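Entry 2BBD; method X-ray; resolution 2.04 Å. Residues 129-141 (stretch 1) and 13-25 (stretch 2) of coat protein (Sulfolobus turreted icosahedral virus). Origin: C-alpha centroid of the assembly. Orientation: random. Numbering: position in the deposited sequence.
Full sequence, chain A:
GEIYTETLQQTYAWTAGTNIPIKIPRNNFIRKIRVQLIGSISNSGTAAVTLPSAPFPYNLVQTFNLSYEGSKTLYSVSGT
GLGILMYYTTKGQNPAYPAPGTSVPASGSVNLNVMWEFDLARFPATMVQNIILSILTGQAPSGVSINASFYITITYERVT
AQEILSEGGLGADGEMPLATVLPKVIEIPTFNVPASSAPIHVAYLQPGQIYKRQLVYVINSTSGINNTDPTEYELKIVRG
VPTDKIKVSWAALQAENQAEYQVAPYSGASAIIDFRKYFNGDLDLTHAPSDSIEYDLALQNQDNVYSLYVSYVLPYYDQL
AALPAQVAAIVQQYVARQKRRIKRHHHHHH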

# COMPACT_ATOMS: atom_id res chain seq x y z
N GLN A 129 -7.82 9.64 -19.39
CA GLN A 129 -9.12 9.00 -19.57
C GLN A 129 -9.31 7.79 -18.67
O GLN A 129 -8.36 7.10 -18.31
CB GLN A 129 -9.28 8.52 -21.02
CG GLN A 129 -9.23 9.63 -22.06
CD GLN A 129 -10.59 10.26 -22.30
OE1 GLN A 129 -11.30 10.61 -21.35
NE2 GLN A 129 -10.95 10.43 -23.57
N ASN A 130 -10.57 7.54 -18.32
CA ASN A 130 -10.97 6.38 -17.53
C ASN A 130 -10.14 5.98 -16.30
O ASN A 130 -9.42 4.98 -16.32
CB ASN A 130 -11.10 5.19 -18.48
CG ASN A 130 -12.05 5.48 -19.64
OD1 ASN A 130 -11.78 5.13 -20.79
ND2 ASN A 130 -13.18 6.12 -19.34
N ILE A 131 -10.25 6.76 -15.23
CA ILE A 131 -9.56 6.45 -13.99
C ILE A 131 -10.49 5.46 -13.28
O ILE A 131 -11.63 5.80 -12.97
CB ILE A 131 -9.38 7.68 -13.10
CG1 ILE A 131 -8.63 8.78 -13.87
CG2 ILE A 131 -8.59 7.29 -11.85
CD1 ILE A 131 -8.51 10.10 -13.11
N ILE A 132 -10.01 4.25 -13.03
CA ILE A 132 -10.82 3.24 -12.37
C ILE A 132 -10.20 2.65 -11.11
O ILE A 132 -9.06 2.17 -11.14
CB ILE A 132 -11.12 2.06 -13.33
CG1 ILE A 132 -11.93 2.56 -14.54
CG2 ILE A 132 -11.89 0.96 -12.60
CD1 ILE A 132 -12.05 1.53 -15.64
N LEU A 133 -10.95 2.68 -10.01
CA LEU A 133 -10.50 2.09 -8.76
C LEU A 133 -11.26 0.77 -8.64
O LEU A 133 -12.47 0.76 -8.44
CB LEU A 133 -10.83 2.98 -7.56
CG LEU A 133 -10.63 2.30 -6.20
CD1 LEU A 133 -9.16 1.95 -5.97
CD2 LEU A 133 -11.12 3.22 -5.10
N SER A 134 -10.56 -0.34 -8.77
CA SER A 134 -11.20 -1.64 -8.67
C SER A 134 -10.99 -2.24 -7.28
O SER A 134 -9.86 -2.37 -6.80
CB SER A 134 -10.65 -2.58 -9.74
OG SER A 134 -10.82 -2.01 -11.03
N ILE A 135 -12.09 -2.59 -6.62
CA ILE A 135 -11.98 -3.20 -5.30
C ILE A 135 -12.47 -4.63 -5.39
O ILE A 135 -13.66 -4.87 -5.63
CB ILE A 135 -12.84 -2.46 -4.25
CG1 ILE A 135 -12.48 -0.99 -4.21
CG2 ILE A 135 -12.62 -3.09 -2.85
CD1 ILE A 135 -13.38 -0.17 -3.29
N LEU A 136 -11.55 -5.57 -5.23
CA LEU A 136 -11.92 -6.98 -5.22
C LEU A 136 -12.11 -7.29 -3.74
O LEU A 136 -11.14 -7.27 -2.95
CB LEU A 136 -10.80 -7.86 -5.80
CG LEU A 136 -11.02 -9.38 -5.64
CD1 LEU A 136 -12.33 -9.85 -6.30
CD2 LEU A 136 -9.82 -10.10 -6.24
N THR A 137 -13.35 -7.54 -3.34
CA THR A 137 -13.61 -7.81 -1.93
C THR A 137 -13.08 -9.16 -1.50
O THR A 137 -12.89 -10.06 -2.32
CB THR A 137 -15.10 -7.78 -1.62
OG1 THR A 137 -15.77 -8.79 -2.40
CG2 THR A 137 -15.68 -6.39 -1.93
N GLY A 138 -12.85 -9.29 -0.20
CA GLY A 138 -12.37 -10.54 0.35
C GLY A 138 -13.56 -11.41 0.73
O GLY A 138 -14.65 -11.26 0.18
N GLN A 139 -13.35 -12.30 1.69
CA GLN A 139 -14.39 -13.21 2.15
C GLN A 139 -14.87 -12.77 3.54
O GLN A 139 -14.18 -12.04 4.24
CB GLN A 139 -13.81 -14.62 2.20
CG GLN A 139 -14.80 -15.76 2.02
CD GLN A 139 -15.42 -15.82 0.65
OE1 GLN A 139 -14.73 -15.78 -0.37
NE2 GLN A 139 -16.74 -15.93 0.61
N ALA A 140 -16.06 -13.22 3.95
CA ALA A 140 -16.56 -12.87 5.27
C ALA A 140 -15.93 -13.81 6.29
O ALA A 140 -15.71 -14.98 6.01
CB ALA A 140 -18.08 -13.01 5.30
N PRO A 141 -15.61 -13.30 7.49
CA PRO A 141 -15.01 -14.22 8.47
C PRO A 141 -16.03 -15.31 8.81
O PRO A 141 -17.24 -15.10 8.70
CB PRO A 141 -14.73 -13.31 9.67
CG PRO A 141 -14.50 -11.97 9.03
CD PRO A 141 -15.60 -11.92 7.99
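Stretch 2, residues 13-25: AWTAGTNIPIKIP

Stretch 2 enters as loop through Thr-18, then extends as a strand from Asn-19 and runs antiparallel to the strand of stretch 1 that ends at Thr-137; the signed crossing angle is 163° and the axes approach to 4.4 Å. The register pairs Ile-132 with Lys-23, Leu-133 with Ile-22, Ser-134 with Pro-21, Ile-135 with Ile-20 and Leu-136 with Asn-19.

Backbone bonds fix this register. Ile-135 and Ile-20 bond reciprocally, N of Ile-20 to O of Ile-135 at 2.7 Å and N of Ile-135 to O of Ile-20 at 2.8 Å; Leu-133 and Ile-22 repeat the pattern, with both N to O distances 2.8 Å. Pro-21, which has no amide hydrogen, falls at a non-hydrogen-bonded position opposite Ser-134, so the ladder loses nothing there. N of Ile-24 reaches O of Ile-131 at 2.8 Å, and a water bridges the other side of that pair, 2.7 Å from N of Ile-131 and 2.6 Å from O of Ile-24.

Alternation sorts the side chains. Leu-133, Ile-135, Ile-20 and Ile-22 share one buried face, where CD1 of Ile-135 meets CD1 of Ile-22 at 3.6 Å. The other face is more open and mixed: CG2 of Ile-132 lies 4.2 Å from CB of Pro-21, while Lys-23 folds its CD to 3.2 Å from O of Ile-131.

Beyond the ladder, Thr-137 anchors the loop. Its OG1 donates to O of Thr-15 in a very short 2.5 Å bond and accepts from N of Thr-18 at 2.8 Å. Gly-17, at positive phi, gives its N to O of Gly-138 at 3.0 Å.

Trp-14 closes the contact: CG2 of Thr-137 sits over its five-membered ring, 4.1 Å from the centroid, and N of Ala-140 lies at the ring edge, 3.8 Å from CH2 of Trp-14.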

# COMPACT_ATOMS: atom_id res chain seq x y z
N ALA A 13 -21.90 -1.53 -2.34
CA ALA A 13 -22.15 -2.52 -1.32
C ALA A 13 -21.04 -3.56 -1.25
O ALA A 13 -20.43 -3.92 -2.26
CB ALA A 13 -23.50 -3.22 -1.57
N TRP A 14 -20.79 -4.02 -0.04
CA TRP A 14 -19.79 -5.04 0.16
C TRP A 14 -20.48 -6.39 0.01
O TRP A 14 -21.47 -6.65 0.69
CB TRP A 14 -19.19 -4.93 1.58
CG TRP A 14 -18.00 -5.83 1.79
CD1 TRP A 14 -16.68 -5.49 1.69
CD2 TRP A 14 -18.02 -7.25 2.05
NE1 TRP A 14 -15.88 -6.59 1.86
CE2 TRP A 14 -16.67 -7.68 2.09
CE3 TRP A 14 -19.04 -8.19 2.26
CZ2 TRP A 14 -16.33 -9.02 2.32
CZ3 TRP A 14 -18.70 -9.51 2.49
CH2 TRP A 14 -17.35 -9.92 2.52
N THR A 15 -19.98 -7.22 -0.91
CA THR A 15 -20.46 -8.59 -1.08
C THR A 15 -19.16 -9.39 -1.23
O THR A 15 -18.18 -8.87 -1.77
CB THR A 15 -21.34 -8.81 -2.35
OG1 THR A 15 -20.63 -8.37 -3.51
CG2 THR A 15 -22.67 -8.07 -2.22
N ALA A 16 -19.15 -10.62 -0.73
CA ALA A 16 -17.95 -11.46 -0.79
C ALA A 16 -17.46 -11.77 -2.20
O ALA A 16 -18.25 -11.91 -3.14
CB ALA A 16 -18.20 -12.77 -0.03
N GLY A 17 -16.13 -11.89 -2.34
CA GLY A 17 -15.53 -12.21 -3.62
C GLY A 17 -16.19 -11.51 -4.78
O GLY A 17 -16.77 -12.16 -5.65
N THR A 18 -16.12 -10.18 -4.77
CA THR A 18 -16.72 -9.38 -5.83
C THR A 18 -15.75 -8.28 -6.31
O THR A 18 -15.15 -7.57 -5.51
CB THR A 18 -18.04 -8.70 -5.34
OG1 THR A 18 -18.94 -9.69 -4.82
CG2 THR A 18 -18.71 -7.96 -6.48
N ASN A 19 -15.59 -8.17 -7.62
CA ASN A 19 -14.72 -7.14 -8.17
C ASN A 19 -15.59 -5.92 -8.45
O ASN A 19 -16.46 -5.95 -9.31
CB ASN A 19 -14.05 -7.62 -9.45
CG ASN A 19 -13.17 -6.55 -10.08
OD1 ASN A 19 -12.39 -5.88 -9.39
ND2 ASN A 19 -13.28 -6.38 -11.38
N ILE A 20 -15.35 -4.85 -7.70
CA ILE A 20 -16.13 -3.63 -7.84
C ILE A 20 -15.36 -2.52 -8.55
O ILE A 20 -14.49 -1.88 -7.95
CB ILE A 20 -16.56 -3.13 -6.44
CG1 ILE A 20 -17.20 -4.26 -5.64
CG2 ILE A 20 -17.49 -1.95 -6.58
CD1 ILE A 20 -17.52 -3.89 -4.20
N PRO A 21 -15.66 -2.28 -9.84
CA PRO A 21 -14.96 -1.23 -10.59
C PRO A 21 -15.62 0.11 -10.30
O PRO A 21 -16.82 0.27 -10.52
CB PRO A 21 -15.12 -1.66 -12.04
CG PRO A 21 -16.48 -2.30 -12.04
CD PRO A 21 -16.48 -3.11 -10.74
N ILE A 22 -14.85 1.07 -9.80
CA ILE A 22 -15.38 2.38 -9.48
C ILE A 22 -14.75 3.42 -10.40
O ILE A 22 -13.53 3.51 -10.50
CB ILE A 22 -15.09 2.76 -8.02
CG1 ILE A 22 -15.69 1.71 -7.08
CG2 ILE A 22 -15.68 4.12 -7.70
CD1 ILE A 22 -15.28 1.90 -5.60
N LYS A 23 -15.59 4.19 -11.08
CA LYS A 23 -15.06 5.22 -11.97
C LYS A 23 -14.77 6.46 -11.15
O LYS A 23 -15.61 6.91 -10.38
CB LYS A 23 -16.07 5.55 -13.07
CG LYS A 23 -15.52 6.49 -14.13
CD LYS A 23 -14.28 5.89 -14.82
CE LYS A 23 -14.05 6.55 -16.16
NZ LYS A 23 -15.29 6.51 -17.01
N ILE A 24 -13.57 7.00 -11.29
CA ILE A 24 -13.19 8.19 -10.55
C ILE A 24 -13.43 9.43 -11.42
O ILE A 24 -12.94 9.51 -12.54
CB ILE A 24 -11.72 8.12 -10.14
CG1 ILE A 24 -11.49 6.87 -9.27
CG2 ILE A 24 -11.31 9.39 -9.39
CD1 ILE A 24 -12.34 6.83 -8.01
N PRO A 25 -14.21 10.40 -10.92
CA PRO A 25 -14.51 11.63 -11.66
C PRO A 25 -13.26 12.50 -11.85
O PRO A 25 -12.47 12.67 -10.93
CB PRO A 25 -15.55 12.32 -10.79
CG PRO A 25 -16.14 11.20 -9.96
CD PRO A 25 -14.94 10.36 -9.64
O HOH W 1 -12.25 8.62 -14.93